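PDB 3OPS: mandelate racemase/muconate lactonizing protein from Geobacillus sp., which belongs to the enolase superfamily and probably catalyses a metal-dependent reaction on a carboxylate substrate. Local coordinates for residues G314-I319 / I340-M345. Residues are numbered along the deposited sequence; the frame is centred on the assembly and turned at random.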
loop_
_atom_site.group_PDB
_atom_site.type_symbol
_atom_site.label_atom_id
_atom_site.label_comp_id
_atom_site.label_asym_id
_atom_site.label_seq_id
_atom_site.Cartn_x
_atom_site.Cartn_y
_atom_site.Cartn_z
ATOM N N GLY A 314 -2.634 6.374 -4.152
ATOM C CA GLY A 314 -2.336 7.788 -4.208
ATOM C C GLY A 314 -0.848 8.054 -4.311
ATOM O O GLY A 314 -0.437 9.084 -4.824
ATOM N N ASN A 315 -0.041 7.115 -3.831
ATOM C CA ASN A 315 1.404 7.263 -3.881
ATOM C C ASN A 315 2.078 5.994 -4.416
ATOM O O ASN A 315 2.201 4.988 -3.703
ATOM C CB ASN A 315 1.934 7.657 -2.499
ATOM C CG ASN A 315 3.385 8.101 -2.521
ATOM O OD1 ASN A 315 4.183 7.708 -3.396
ATOM N ND2 ASN A 315 3.746 8.905 -1.528
ATOM N N ALA A 316 2.498 6.058 -5.681
ATOM C CA ALA A 316 3.154 4.943 -6.360
ATOM C C ALA A 316 4.303 4.373 -5.548
ATOM O O ALA A 316 4.409 3.162 -5.415
ATOM C CB ALA A 316 3.642 5.373 -7.710
ATOM N N TYR A 317 5.126 5.260 -4.981
ATOM C CA TYR A 317 6.332 4.905 -4.227
ATOM C C TYR A 317 6.101 3.845 -3.161
ATOM O O TYR A 317 6.975 3.023 -2.901
ATOM C CB TYR A 317 6.989 6.162 -3.608
ATOM C CG TYR A 317 8.300 5.903 -2.907
ATOM C CD1 TYR A 317 8.332 5.464 -1.579
ATOM C CD2 TYR A 317 9.521 6.103 -3.565
ATOM C CE1 TYR A 317 9.546 5.224 -0.925
ATOM C CE2 TYR A 317 10.739 5.863 -2.922
ATOM C CZ TYR A 317 10.742 5.423 -1.610
ATOM O OH TYR A 317 11.935 5.188 -0.973
ATOM N N GLY A 318 4.917 3.869 -2.562
ATOM C CA GLY A 318 4.570 2.971 -1.464
ATOM C C GLY A 318 4.381 1.516 -1.855
ATOM O O GLY A 318 4.552 0.622 -1.023
ATOM N N ILE A 319 4.015 1.272 -3.111
ATOM C CA ILE A 319 3.936 -0.088 -3.639
ATOM C C ILE A 319 5.276 -0.802 -3.403
ATOM O O ILE A 319 5.336 -1.919 -2.864
ATOM C CB ILE A 319 3.614 -0.058 -5.149
ATOM C CG1 ILE A 319 2.146 0.342 -5.370
ATOM C CG2 ILE A 319 3.923 -1.404 -5.814
ATOM C CD1 ILE A 319 1.910 0.960 -6.726
ATOM N N ILE A 340 1.326 2.514 -12.314
ATOM C CA ILE A 340 1.546 3.945 -12.478
ATOM C C ILE A 340 2.960 4.169 -12.980
ATOM O O ILE A 340 3.873 3.453 -12.570
ATOM C CB ILE A 340 1.409 4.688 -11.120
ATOM C CG1 ILE A 340 0.051 4.427 -10.459
ATOM C CG2 ILE A 340 1.640 6.191 -11.288
ATOM C CD1 ILE A 340 0.017 4.801 -8.996
ATOM N N THR A 341 3.136 5.165 -13.849
ATOM C CA THR A 341 4.455 5.541 -14.347
ATOM C C THR A 341 4.858 6.933 -13.889
ATOM O O THR A 341 4.253 7.935 -14.294
ATOM C CB THR A 341 4.519 5.462 -15.881
ATOM O OG1 THR A 341 4.540 4.085 -16.280
ATOM C CG2 THR A 341 5.770 6.181 -16.420
ATOM N N ILE A 342 5.880 7.004 -13.042
ATOM C CA ILE A 342 6.347 8.311 -12.566
ATOM C C ILE A 342 7.575 8.738 -13.367
ATOM O O ILE A 342 8.537 7.977 -13.497
ATOM C CB ILE A 342 6.577 8.343 -11.025
ATOM C CG1 ILE A 342 5.239 8.398 -10.292
ATOM C CG2 ILE A 342 7.364 9.561 -10.592
ATOM C CD1 ILE A 342 4.553 7.090 -10.212
ATOM N N GLU A 343 7.512 9.939 -13.935
ATOM C CA GLU A 343 8.652 10.503 -14.642
ATOM C C GLU A 343 9.775 10.690 -13.644
ATOM O O GLU A 343 9.547 11.159 -12.531
ATOM C CB GLU A 343 8.286 11.838 -15.293
ATOM C CG GLU A 343 7.159 11.755 -16.314
ATOM C CD GLU A 343 7.615 11.292 -17.688
ATOM O OE1 GLU A 343 8.814 10.962 -17.861
ATOM O OE2 GLU A 343 6.763 11.257 -18.604
ATOM N N GLY A 344 10.979 10.284 -14.025
ATOM C CA GLY A 344 12.136 10.428 -13.160
ATOM C C GLY A 344 12.281 9.337 -12.116
ATOM O O GLY A 344 13.176 9.411 -11.263
HETATM N N MSE A 345 11.416 8.321 -12.183
HETATM C CA MSE A 345 11.372 7.293 -11.146
HETATM C C MSE A 345 11.404 5.877 -11.755
HETATM O O MSE A 345 10.368 5.282 -12.044
HETATM C CB MSE A 345 10.150 7.516 -10.227
HETATM C CG MSE A 345 10.152 6.719 -8.919
HETATM SE SE MSE A 345 8.720 7.103 -7.619
HETATM C CE MSE A 345 7.454 5.764 -8.246
#
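A316 and its three apolar neighbours, I340, I342 and M345, give a compact example of how the turn leading into a helix is seated on a strand and turn through one small side chain. The A316 methyl points at the 340-345 segment and is met there by the ends of longer chains. I340 comes alongside with CD1, 3.9 Å from A316 CB, while its CB and CG2 lie only slightly farther from the same methyl. I342, two residues on, points the same way and brings its CD1 to A316; the exact spacing there is doubtful. At the end of the type II turn that begins at I342, selenomethionine M345 reaches back, CG anti to the backbone N and chi2 extended. A bend at chi3 (92°) then sets its CE 3.9 Å from A316 CB. Its SE lies at the edge of the Y317 ring, near the ring plane, 4.3 Å from Y317 CD2. N315, just before the turn into the helix, accepts a weak capping bond from Y317 N at OD1 (3.1 Å, 127°). V45 of strand 42-52 touches both Y317 and I342, and Y97 packs edge-to-face with Y317. This buried apolar packing joins the turn leading into barrel helix 317-325 to strand 340-342, which pairs with strand 14-30 of the N-terminal sheet, an interface of barrel and capping domain characteristic of the enolase superfamily.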